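PDB 3X44: O-ureido-L-serine synthase from Streptomyces lavendulae, which catalyses the pyridoxal-phosphate-dependent addition of hydroxyurea to O-acetyl-L-serine, giving the O-ureido-L-serine needed for D-cycloserine biosynthesis. Local coordinates for residues A23-S35 with A277-P291. The protein carries 1 engineered substitution. Sequence-based numbering, arbitrary orientation.
Sequences APEHTSVYVKVES and AEHAPEGTVLLAMLP. With PUS ((E)-O-(carbamoylamino)-N-({3-hydroxy-2-methyl-5-[(phosphonooxy)methyl]pyridin-4-yl}methylidene)-L-serine), chain C.
Ser28 to Val33 and Val285 to Leu290 run as neighbouring parallel strands, paired in register from Ser28–Val285 to Val33–Leu290, with 26° between their directions. The bonds alternate: Tyr30 N reaches Leu286 O at 2.8 Å, Tyr30 O takes Ala288 N, and the series runs on to Glu34 N on Leu290 O. Upstream, two turns meet where His26 O receives Gly283 N at 2.7 Å. The imidazole of His26, with CG lodged between the backbone N and the carbonyl carbon (chi1 65°), reaches across to the loop after helix 264-278; its NE2 makes a weak, bent hydrogen bond to Ala280 O, while Thr27 CG2 lies over one ring face, offset toward the rim. Nearby, Pro24 CD packs on Ala277 CB at 3.7 Å. On one side of the sheet the isobutyl end of Leu290 crosses Val31, CG to CB 3.6 Å, and helix 264-278 packs over Leu286, Ala288 and Leu290. On the other, Val285 CG1 meets the edge of the Tyr30 ring, and Met289 lies alongside Lys32, its SD 3.7 Å from Lys32 CB; the Lys32 ammonium goes on to a salt bridge with Glu159. Pro291, just past the strand, sets its CB 3.1 Å from N1 of the bound external aldimine. These are adjacent inner strands of the larger sheet in a fold-type II PLP enzyme, delivering Pro291 to the cofactor pocket at their C-terminal ends.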
loop_
_atom_site.group_PDB
_atom_site.type_symbol
_atom_site.label_atom_id
_atom_site.label_comp_id
_atom_site.label_asym_id
_atom_site.label_seq_id
_atom_site.Cartn_x
_atom_site.Cartn_y
_atom_site.Cartn_z
ATOM N N ALA A 23 4.601 22.251 -15.535
ATOM C CA ALA A 23 5.637 22.944 -14.779
ATOM C C ALA A 23 6.814 23.429 -15.615
ATOM O O ALA A 23 7.178 22.808 -16.609
ATOM C CB ALA A 23 6.151 22.039 -13.671
ATOM N N PRO A 24 7.414 24.568 -15.224
ATOM C CA PRO A 24 8.566 25.107 -15.957
ATOM C C PRO A 24 9.681 24.057 -15.933
ATOM O O PRO A 24 9.925 23.421 -14.906
ATOM C CB PRO A 24 8.934 26.373 -15.181
ATOM C CG PRO A 24 7.690 26.733 -14.416
ATOM C CD PRO A 24 7.023 25.429 -14.093
ATOM N N GLU A 25 10.352 23.878 -17.067
ATOM C CA GLU A 25 11.413 22.879 -17.213
ATOM C C GLU A 25 12.410 22.711 -16.069
ATOM O O GLU A 25 12.748 21.584 -15.704
ATOM C CB GLU A 25 12.195 23.132 -18.507
ATOM C CG GLU A 25 12.655 21.858 -19.203
ATOM C CD GLU A 25 14.090 21.941 -19.698
ATOM O OE1 GLU A 25 14.509 23.036 -20.134
ATOM O OE2 GLU A 25 14.798 20.909 -19.653
ATOM N N HIS A 26 12.885 23.819 -15.508
ATOM C CA HIS A 26 13.871 23.760 -14.429
ATOM C C HIS A 26 13.308 23.398 -13.053
ATOM O O HIS A 26 14.043 23.378 -12.061
ATOM C CB HIS A 26 14.615 25.096 -14.339
ATOM C CG HIS A 26 13.745 26.247 -13.934
ATOM N ND1 HIS A 26 12.767 26.767 -14.755
ATOM C CD2 HIS A 26 13.708 26.978 -12.794
ATOM C CE1 HIS A 26 12.162 27.767 -14.137
ATOM N NE2 HIS A 26 12.715 27.916 -12.947
ATOM N N THR A 27 12.014 23.105 -12.987
ATOM C CA THR A 27 11.398 22.762 -11.714
ATOM C C THR A 27 10.551 21.494 -11.758
ATOM O O THR A 27 10.379 20.871 -12.809
ATOM C CB THR A 27 10.506 23.903 -11.210
ATOM O OG1 THR A 27 9.299 23.939 -11.986
ATOM C CG2 THR A 27 11.228 25.235 -11.327
ATOM N N SER A 28 10.033 21.119 -10.593
ATOM C CA SER A 28 9.182 19.943 -10.456
ATOM C C SER A 28 7.997 20.344 -9.594
ATOM O O SER A 28 8.168 20.898 -8.507
ATOM C CB SER A 28 9.934 18.796 -9.771
ATOM O OG SER A 28 10.909 18.225 -10.624
ATOM N N VAL A 29 6.794 20.080 -10.086
ATOM C CA VAL A 29 5.593 20.405 -9.339
ATOM C C VAL A 29 4.822 19.123 -9.095
ATOM O O VAL A 29 4.493 18.401 -10.032
ATOM C CB VAL A 29 4.690 21.396 -10.109
ATOM C CG1 VAL A 29 3.432 21.696 -9.298
ATOM C CG2 VAL A 29 5.451 22.688 -10.387
ATOM N N TYR A 30 4.553 18.843 -7.827
ATOM C CA TYR A 30 3.815 17.650 -7.445
ATOM C C TYR A 30 2.472 18.098 -6.894
ATOM O O TYR A 30 2.342 19.227 -6.432
ATOM C CB TYR A 30 4.590 16.872 -6.383
ATOM C CG TYR A 30 5.818 16.152 -6.905
ATOM C CD1 TYR A 30 7.066 16.775 -6.907
ATOM C CD2 TYR A 30 5.737 14.833 -7.364
ATOM C CE1 TYR A 30 8.205 16.103 -7.348
ATOM C CE2 TYR A 30 6.879 14.155 -7.808
ATOM C CZ TYR A 30 8.104 14.796 -7.794
ATOM O OH TYR A 30 9.230 14.127 -8.208
ATOM N N VAL A 31 1.473 17.225 -6.953
ATOM C CA VAL A 31 0.143 17.559 -6.459
ATOM C C VAL A 31 -0.475 16.432 -5.626
ATOM O O VAL A 31 -0.344 15.254 -5.971
ATOM C CB VAL A 31 -0.821 17.906 -7.643
ATOM C CG1 VAL A 31 -0.386 19.201 -8.301
ATOM C CG2 VAL A 31 -0.838 16.780 -8.676
ATOM N N LYS A 32 -1.116 16.797 -4.513
ATOM C CA LYS A 32 -1.786 15.822 -3.647
ATOM C C LYS A 32 -3.230 15.756 -4.120
ATOM O O LYS A 32 -3.968 16.748 -4.055
ATOM C CB LYS A 32 -1.729 16.256 -2.174
ATOM C CG LYS A 32 -1.985 15.119 -1.170
ATOM C CD LYS A 32 -1.147 15.266 0.109
ATOM C CE LYS A 32 -1.449 14.165 1.134
ATOM N NZ LYS A 32 -1.257 12.767 0.605
ATOM N N VAL A 33 -3.619 14.586 -4.609
ATOM C CA VAL A 33 -4.950 14.359 -5.150
ATOM C C VAL A 33 -5.944 13.800 -4.138
ATOM O O VAL A 33 -6.146 12.590 -4.048
ATOM C CB VAL A 33 -4.863 13.403 -6.358
ATOM C CG1 VAL A 33 -6.121 13.517 -7.214
ATOM C CG2 VAL A 33 -3.631 13.739 -7.170
ATOM N N GLU A 34 -6.581 14.704 -3.400
ATOM C CA GLU A 34 -7.555 14.345 -2.374
ATOM C C GLU A 34 -8.878 13.798 -2.922
ATOM O O GLU A 34 -9.733 13.357 -2.160
ATOM C CB GLU A 34 -7.824 15.564 -1.487
ATOM C CG GLU A 34 -6.600 16.015 -0.698
ATOM C CD GLU A 34 -6.132 14.969 0.293
ATOM O OE1 GLU A 34 -4.921 14.662 0.317
ATOM O OE2 GLU A 34 -6.980 14.454 1.052
ATOM N N SER A 35 -9.042 13.830 -4.241
ATOM C CA SER A 35 -10.258 13.319 -4.861
ATOM C C SER A 35 -10.327 11.810 -4.645
ATOM O O SER A 35 -11.396 11.212 -4.723
ATOM C CB SER A 35 -10.259 13.627 -6.362
ATOM O OG SER A 35 -9.114 13.078 -6.981
ATOM N N ALA A 277 7.153 28.834 -9.396
ATOM C CA ALA A 277 8.095 28.033 -10.169
ATOM C C ALA A 277 8.744 28.824 -11.301
ATOM O O ALA A 277 9.916 28.611 -11.625
ATOM C CB ALA A 277 7.394 26.807 -10.727
ATOM N N GLU A 278 7.968 29.727 -11.893
ATOM C CA GLU A 278 8.418 30.567 -12.995
ATOM C C GLU A 278 9.716 31.315 -12.697
ATOM O O GLU A 278 10.634 31.326 -13.516
ATOM C CB GLU A 278 7.326 31.583 -13.352
ATOM C CG GLU A 278 6.609 31.305 -14.668
ATOM C CD GLU A 278 5.188 31.856 -14.692
ATOM O OE1 GLU A 278 4.815 32.518 -15.686
ATOM O OE2 GLU A 278 4.442 31.626 -13.716
ATOM N N HIS A 279 9.793 31.938 -11.525
ATOM C CA HIS A 279 10.979 32.701 -11.147
ATOM C C HIS A 279 11.825 32.037 -10.059
ATOM O O HIS A 279 12.591 32.712 -9.365
ATOM C CB HIS A 279 10.579 34.109 -10.680
ATOM C CG HIS A 279 9.358 34.656 -11.357
ATOM N ND1 HIS A 279 8.393 35.370 -10.681
ATOM C CD2 HIS A 279 8.949 34.597 -12.647
ATOM C CE1 HIS A 279 7.440 35.726 -11.524
ATOM N NE2 HIS A 279 7.754 35.271 -12.724
ATOM N N ALA A 280 11.700 30.720 -9.915
ATOM C CA ALA A 280 12.461 29.989 -8.898
ATOM C C ALA A 280 13.749 29.376 -9.450
ATOM O O ALA A 280 13.865 29.130 -10.647
ATOM C CB ALA A 280 11.589 28.892 -8.284
ATOM N N PRO A 281 14.745 29.141 -8.580
ATOM C CA PRO A 281 16.011 28.547 -9.029
ATOM C C PRO A 281 15.827 27.128 -9.549
ATOM O O PRO A 281 14.891 26.429 -9.161
ATOM C CB PRO A 281 16.894 28.581 -7.782
ATOM C CG PRO A 281 15.944 28.674 -6.639
ATOM C CD PRO A 281 14.757 29.444 -7.138
ATOM N N GLU A 282 16.726 26.705 -10.428
ATOM C CA GLU A 282 16.663 25.367 -11.000
ATOM C C GLU A 282 16.678 24.303 -9.902
ATOM O O GLU A 282 17.371 24.450 -8.900
ATOM C CB GLU A 282 17.846 25.151 -11.945
ATOM C CG GLU A 282 18.196 26.373 -12.786
ATOM C CD GLU A 282 18.716 26.007 -14.167
ATOM O OE1 GLU A 282 18.445 26.761 -15.128
ATOM O OE2 GLU A 282 19.397 24.964 -14.289
ATOM N N GLY A 283 15.910 23.236 -10.100
ATOM C CA GLY A 283 15.849 22.165 -9.118
ATOM C C GLY A 283 14.744 22.325 -8.085
ATOM O O GLY A 283 14.415 21.382 -7.366
ATOM N N THR A 284 14.168 23.520 -8.016
ATOM C CA THR A 284 13.102 23.819 -7.062
ATOM C C THR A 284 11.936 22.837 -7.173
ATOM O O THR A 284 11.405 22.614 -8.264
ATOM C CB THR A 284 12.572 25.255 -7.273
ATOM O OG1 THR A 284 13.606 26.196 -6.958
ATOM C CG2 THR A 284 11.359 25.526 -6.389
ATOM N N VAL A 285 11.555 22.248 -6.042
ATOM C CA VAL A 285 10.446 21.295 -5.994
ATOM C C VAL A 285 9.280 21.872 -5.186
ATOM O O VAL A 285 9.465 22.350 -4.064
ATOM C CB VAL A 285 10.871 19.958 -5.352
ATOM C CG1 VAL A 285 9.697 18.990 -5.370
ATOM C CG2 VAL A 285 12.057 19.365 -6.106
ATOM N N LEU A 286 8.082 21.820 -5.763
ATOM C CA LEU A 286 6.896 22.351 -5.105
ATOM C C LEU A 286 5.772 21.334 -5.021
ATOM O O LEU A 286 5.621 20.498 -5.906
ATOM C CB LEU A 286 6.389 23.578 -5.863
ATOM C CG LEU A 286 7.402 24.694 -6.111
ATOM C CD1 LEU A 286 8.058 24.515 -7.487
ATOM C CD2 LEU A 286 6.685 26.032 -6.027
ATOM N N LEU A 287 4.985 21.422 -3.950
ATOM C CA LEU A 287 3.846 20.537 -3.734
ATOM C C LEU A 287 2.574 21.367 -3.569
ATOM O O LEU A 287 2.522 22.276 -2.733
ATOM C CB LEU A 287 4.051 19.691 -2.481
ATOM C CG LEU A 287 2.854 18.823 -2.084
ATOM C CD1 LEU A 287 2.668 17.717 -3.133
ATOM C CD2 LEU A 287 3.077 18.220 -0.699
ATOM N N ALA A 288 1.552 21.038 -4.358
ATOM C CA ALA A 288 0.274 21.739 -4.316
ATOM C C ALA A 288 -0.880 20.806 -3.954
ATOM O O ALA A 288 -0.961 19.676 -4.449
ATOM C CB ALA A 288 -0.007 22.394 -5.671
ATOM N N MET A 289 -1.772 21.288 -3.091
ATOM C CA MET A 289 -2.932 20.510 -2.671
ATOM C C MET A 289 -4.078 20.651 -3.669
ATOM O O MET A 289 -4.381 21.751 -4.120
ATOM C CB MET A 289 -3.432 20.987 -1.304
ATOM C CG MET A 289 -2.449 20.812 -0.168
ATOM S SD MET A 289 -2.226 19.076 0.246
ATOM C CE MET A 289 -3.875 18.633 0.814
ATOM N N LEU A 290 -4.701 19.528 -4.016
ATOM C CA LEU A 290 -5.853 19.512 -4.914
ATOM C C LEU A 290 -6.946 18.928 -4.011
ATOM O O LEU A 290 -7.089 17.707 -3.881
ATOM C CB LEU A 290 -5.608 18.597 -6.122
ATOM C CG LEU A 290 -4.290 18.710 -6.904
ATOM C CD1 LEU A 290 -4.430 17.910 -8.191
ATOM C CD2 LEU A 290 -3.943 20.167 -7.205
ATOM N N PRO A 291 -7.711 19.806 -3.352
ATOM C CA PRO A 291 -8.793 19.441 -2.431
ATOM C C PRO A 291 -9.911 18.520 -2.891
ATOM O O PRO A 291 -10.369 17.682 -2.114
ATOM C CB PRO A 291 -9.320 20.793 -1.951
ATOM C CG PRO A 291 -8.127 21.725 -2.115
ATOM C CD PRO A 291 -7.548 21.271 -3.429
HETATM N N PUS C . -14.267 23.136 2.651
HETATM C CA PUS C . -15.020 23.260 3.964
HETATM C CB PUS C . -14.954 24.722 4.532
HETATM O OG PUS C . -15.544 25.683 3.545
HETATM N ND PUS C . -16.170 26.800 4.217
HETATM C CE PUS C . -15.771 28.059 3.932
HETATM N NZ2 PUS C . -14.574 28.276 3.357
HETATM O OZ1 PUS C . -16.477 28.981 4.191
HETATM C C PUS C . -16.494 22.863 3.728
HETATM O O PUS C . -16.774 22.177 2.784
HETATM O OT PUS C . -17.356 23.237 4.486
HETATM C C2 PUS C . -12.085 22.962 -1.221
HETATM C C3 PUS C . -12.828 22.873 0.050
HETATM C C4 PUS C . -12.188 23.350 1.281
HETATM C C5 PUS C . -10.819 23.874 1.207
HETATM C C6 PUS C . -10.155 23.912 -0.105
HETATM C C2A PUS C . -12.724 22.522 -2.507
HETATM C C4A PUS C . -12.965 23.459 2.574
HETATM C C5A PUS C . -10.092 24.376 2.446
HETATM N N1 PUS C . -10.803 23.470 -1.238
HETATM O O3 PUS C . -14.049 22.304 0.081
HETATM O O1P PUS C . -10.849 23.791 5.342
HETATM O O2P PUS C . -8.818 22.586 5.427
HETATM O O3P PUS C . -8.797 24.893 4.855
HETATM O O4P PUS C . -9.688 23.255 3.300
HETATM P P PUS C . -9.540 23.638 4.735
HETATM O O HOH W 1 -8.040 16.105 -6.167
#